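Local coordinates for probable exosome complex exonuclease 2 (Archaeoglobus fulgidus, PDB 3M7N), which probably serves as a non-catalytic subunit of the RNA-degrading archaeal exosome, helping to shape the active site of its partner Rrp41, at residues V14-K17 with L18-N21; L142-D145 with G146-D150. All coordinates share one frame; numbering follows the deposited sequence.

Interaction 1 of 2, residues V14-K17 with L18-N21; sequences VLSK and LRDN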
loop_
_atom_site.group_PDB
_atom_site.type_symbol
_atom_site.label_atom_id
_atom_site.label_comp_id
_atom_site.label_asym_id
_atom_site.label_seq_id
_atom_site.Cartn_x
_atom_site.Cartn_y
_atom_site.Cartn_z
ATOM N N VAL H 14 27.518 24.278 5.778
ATOM C CA VAL H 14 27.202 24.413 7.187
ATOM C C VAL H 14 28.343 23.889 8.050
ATOM O O VAL H 14 28.748 24.534 9.005
ATOM C CB VAL H 14 25.929 23.650 7.545
ATOM C CG1 VAL H 14 25.691 23.689 9.039
ATOM C CG2 VAL H 14 24.733 24.223 6.785
ATOM N N LEU H 15 28.876 22.725 7.710
ATOM C CA LEU H 15 29.920 22.137 8.537
ATOM C C LEU H 15 31.190 22.975 8.485
ATOM O O LEU H 15 31.903 23.106 9.481
ATOM C CB LEU H 15 30.186 20.673 8.159
ATOM C CG LEU H 15 29.007 19.756 8.504
ATOM C CD1 LEU H 15 29.190 18.330 7.968
ATOM C CD2 LEU H 15 28.724 19.737 10.016
ATOM N N SER H 16 31.454 23.556 7.328
ATOM C CA SER H 16 32.629 24.402 7.155
ATOM C C SER H 16 32.517 25.625 8.082
ATOM O O SER H 16 33.440 25.951 8.822
ATOM C CB SER H 16 32.768 24.802 5.682
ATOM O OG SER H 16 33.613 25.916 5.515
ATOM N N LYS H 17 31.356 26.266 8.074
ATOM C CA LYS H 17 31.111 27.386 8.950
ATOM C C LYS H 17 31.212 27.006 10.423
ATOM O O LYS H 17 31.768 27.768 11.231
ATOM C CB LYS H 17 29.747 27.993 8.643
ATOM C CG LYS H 17 29.648 28.549 7.229
ATOM C CD LYS H 17 30.534 29.759 7.017
ATOM C CE LYS H 17 30.075 30.902 7.944
ATOM N NZ LYS H 17 30.620 32.261 7.567
ATOM N N LEU H 18 30.677 25.838 10.769
ATOM C CA LEU H 18 30.684 25.363 12.148
ATOM C C LEU H 18 32.114 25.181 12.656
ATOM O O LEU H 18 32.403 25.391 13.837
ATOM C CB LEU H 18 29.967 24.023 12.239
ATOM C CG LEU H 18 28.991 23.761 13.378
ATOM C CD1 LEU H 18 28.867 22.267 13.639
ATOM C CD2 LEU H 18 29.409 24.481 14.622
ATOM N N ARG H 19 32.995 24.762 11.756
ATOM C CA ARG H 19 34.396 24.556 12.075
ATOM C C ARG H 19 35.054 25.874 12.442
ATOM O O ARG H 19 36.020 25.898 13.190
ATOM C CB ARG H 19 35.137 23.902 10.892
ATOM C CG ARG H 19 35.014 22.372 10.851
ATOM C CD ARG H 19 36.080 21.721 9.967
ATOM N NE ARG H 19 35.986 22.197 8.590
ATOM C CZ ARG H 19 35.155 21.683 7.684
ATOM N NH1 ARG H 19 34.352 20.668 8.007
ATOM N NH2 ARG H 19 35.121 22.188 6.457
ATOM N N ASP H 20 34.533 26.964 11.897
ATOM C CA ASP H 20 35.033 28.291 12.210
ATOM C C ASP H 20 34.086 28.970 13.176
ATOM O O ASP H 20 33.937 30.181 13.132
ATOM C CB ASP H 20 35.146 29.121 10.936
ATOM C CG ASP H 20 35.899 30.431 11.143
ATOM O OD1 ASP H 20 36.832 30.480 11.975
ATOM O OD2 ASP H 20 35.567 31.417 10.445
ATOM N N ASN H 21 33.417 28.181 14.020
ATOM C CA ASN H 21 32.563 28.718 15.090
ATOM C C ASN H 21 31.464 29.726 14.671
ATOM O O ASN H 21 31.157 30.675 15.405
ATOM C CB ASN H 21 33.443 29.348 16.179
ATOM C CG ASN H 21 32.663 29.707 17.414
ATOM O OD1 ASN H 21 31.972 28.860 17.986
ATOM N ND2 ASN H 21 32.754 30.976 17.833
#
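L18 packs against V14 and L15 in the last turn of helix 4-19, which closes in a Schellman motif and is a compact example of how a helix ends by turning N-H groups from beyond its last turn back onto its final carbonyls, here K17 O and L18 O. L18 still belongs to the regular helix: its N donates to V14 O at 2.9 Å with an N-H...O angle of 155°. One residue on, R19 N reaches L15 O at 3.0 Å. D20 N then makes only a weak bond to S16 O and a shorter one, 3.0 Å, to K17 O, which it meets from well above the carbonyl plane rather than on a lone pair. K17 O also accepts from E22 N, while N21 N turns back to L18 O; N21, with its positive phi, is the C-prime residue. The side chain of K17, bent at both chi2 and chi3, brings NZ to a salt bridge with E22, just beyond the turn.

L15 and L18 project from the same flank of the helix. CD2 of L15 lies 4.4 Å from CD1 of L18, a loose apolar contact, and both leucines lean on V192 of strand 185-192, with F29 also against L18. On the outer side, the bend of R19 at chi3 (-60°) carries its guanidinium back over the preceding turn, one face above L15 O and S16 CA, both offset toward its rim. At the end of this arm, R19 NH2 comes to 3.4 Å from S16 CA and 3.6 Å from S16 CB.

Interaction 2 of 2, residues L142-D145 with G146-D150; sequences LDDD and GNLLD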
loop_
_atom_site.group_PDB
_atom_site.type_symbol
_atom_site.label_atom_id
_atom_site.label_comp_id
_atom_site.label_asym_id
_atom_site.label_seq_id
_atom_site.Cartn_x
_atom_site.Cartn_y
_atom_site.Cartn_z
ATOM N N LEU H 142 2.590 25.192 6.957
ATOM C CA LEU H 142 2.433 25.930 5.699
ATOM C C LEU H 142 3.743 26.002 4.936
ATOM O O LEU H 142 3.773 25.821 3.708
ATOM C CB LEU H 142 1.904 27.336 5.939
ATOM C CG LEU H 142 0.545 27.326 6.636
ATOM C CD1 LEU H 142 0.196 28.686 7.226
ATOM C CD2 LEU H 142 -0.556 26.817 5.694
ATOM N N ASP H 143 4.824 26.243 5.671
ATOM C CA ASP H 143 6.113 26.504 5.056
ATOM C C ASP H 143 7.196 25.932 5.949
ATOM O O ASP H 143 7.435 26.422 7.047
ATOM C CB ASP H 143 6.301 28.010 4.891
ATOM C CG ASP H 143 7.020 28.391 3.591
ATOM O OD1 ASP H 143 7.216 29.609 3.349
ATOM O OD2 ASP H 143 7.390 27.495 2.815
ATOM N N ASP H 144 7.846 24.881 5.487
ATOM C CA ASP H 144 8.880 24.270 6.285
ATOM C C ASP H 144 10.238 24.842 5.977
ATOM O O ASP H 144 10.890 24.413 5.031
ATOM C CB ASP H 144 8.931 22.754 6.083
ATOM C CG ASP H 144 9.945 22.088 7.003
ATOM O OD1 ASP H 144 10.139 20.875 6.877
ATOM O OD2 ASP H 144 10.547 22.784 7.863
ATOM N N ASP H 145 10.676 25.799 6.786
ATOM C CA ASP H 145 12.063 26.238 6.706
ATOM C C ASP H 145 12.848 25.858 7.975
ATOM O O ASP H 145 13.744 26.580 8.394
ATOM C CB ASP H 145 12.162 27.733 6.417
ATOM C CG ASP H 145 13.465 28.108 5.727
ATOM O OD1 ASP H 145 13.959 29.248 5.919
ATOM O OD2 ASP H 145 14.005 27.250 4.997
ATOM N N GLY H 146 12.512 24.716 8.566
ATOM C CA GLY H 146 13.205 24.229 9.750
ATOM C C GLY H 146 12.429 24.462 11.039
ATOM O O GLY H 146 11.722 25.461 11.185
ATOM N N ASN H 147 12.553 23.518 11.969
ATOM C CA ASN H 147 11.989 23.631 13.316
ATOM C C ASN H 147 10.488 23.931 13.389
ATOM O O ASN H 147 10.046 24.778 14.176
ATOM C CB ASN H 147 12.794 24.661 14.101
ATOM C CG ASN H 147 12.633 24.532 15.594
ATOM O OD1 ASN H 147 13.163 25.351 16.335
ATOM N ND2 ASN H 147 11.897 23.528 16.047
ATOM N N LEU H 148 9.714 23.238 12.559
ATOM C CA LEU H 148 8.256 23.242 12.645
ATOM C C LEU H 148 7.819 22.853 14.047
ATOM O O LEU H 148 6.767 23.273 14.536
ATOM C CB LEU H 148 7.661 22.251 11.628
ATOM C CG LEU H 148 7.386 22.848 10.245
ATOM C CD1 LEU H 148 7.088 21.779 9.236
ATOM C CD2 LEU H 148 6.245 23.799 10.351
ATOM N N LEU H 149 8.624 22.017 14.685
ATOM C CA LEU H 149 8.325 21.594 16.039
ATOM C C LEU H 149 8.138 22.785 17.022
ATOM O O LEU H 149 7.061 22.958 17.598
ATOM C CB LEU H 149 9.417 20.639 16.511
ATOM C CG LEU H 149 9.300 20.106 17.927
ATOM C CD1 LEU H 149 7.911 19.552 18.168
ATOM C CD2 LEU H 149 10.378 19.049 18.140
ATOM N N ASP H 150 9.162 23.620 17.203
ATOM C CA ASP H 150 9.004 24.743 18.141
ATOM C C ASP H 150 7.943 25.733 17.655
ATOM O O ASP H 150 7.115 26.189 18.435
ATOM C CB ASP H 150 10.336 25.459 18.413
ATOM C CG ASP H 150 11.357 24.560 19.106
ATOM O OD1 ASP H 150 12.567 24.878 19.045
ATOM O OD2 ASP H 150 10.955 23.539 19.703
HETATM O O HOH W 1 10.610 21.386 10.404
#
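D144 and G146 form an Asx turn, here at the corner that leads from strand 131-141 into helix 148-161 of the RNase PH fold. The carboxylates of D143 and D145, on either side of D144 in sequence, are taken up by another subunit, the Probable exosome complex exonuclease 1 chain: D143 accepts from the backbone N atoms of K37 and R38 of that chain, and D145 makes salt bridges to K37 NZ and R38 NH1 of the same chain.

G146 N donates to D144 OD2 at 2.8 Å, with an N-H...O angle of 162°, and meets the oxygen nearly along its C-O axis. The backbone of G146 (phi 102°) would drive a side chain into D145 O, which calls for glycine; its own carbonyl is held by T56. N147 follows at the N-cap position, and L148 opens the helix. The N of L148 donates to water 1 at 3.0 Å, and that water in turn gives a hydrogen bond to D144 OD2 at 2.9 Å. One carboxylate oxygen thus accepts from both G146 N and the water on L148 N, and probably helps fix the turn against the helix start. With an alanine in place of D144, G146 N and the bridging water would probably lose their shared acceptor, and L148 CD1 the carboxylate it packs on. The carboxylate, its CG anti to the D144 N (chi1 -176°), is turned to L148, whose CD1 rests 3.6 Å from D144 CG and 3.8 Å from D144 CB.

In the fold
From the N terminus, helix 4-19 comes first, and interaction 1 closes its last turn before the chain runs on toward strand 35-39. Interaction 2 comes much later, at the corner between strand 131-141 and helix 148-161. Each is a local contact within one continuous run of residues, so the two stand in series, neither enclosing nor crossing the other. The centres of interaction 1 and interaction 2 lie about 23 Å apart, and the nearest atoms of interaction 1 and interaction 2 about 11 Å apart. What they share is strand 185-192, which lies beside the end of helix 4-19 and, through S186 and T188, beside helix 148-161. Thus one strand of the four-stranded sheet meets both the terminal helix and the helix following the five-stranded sheet.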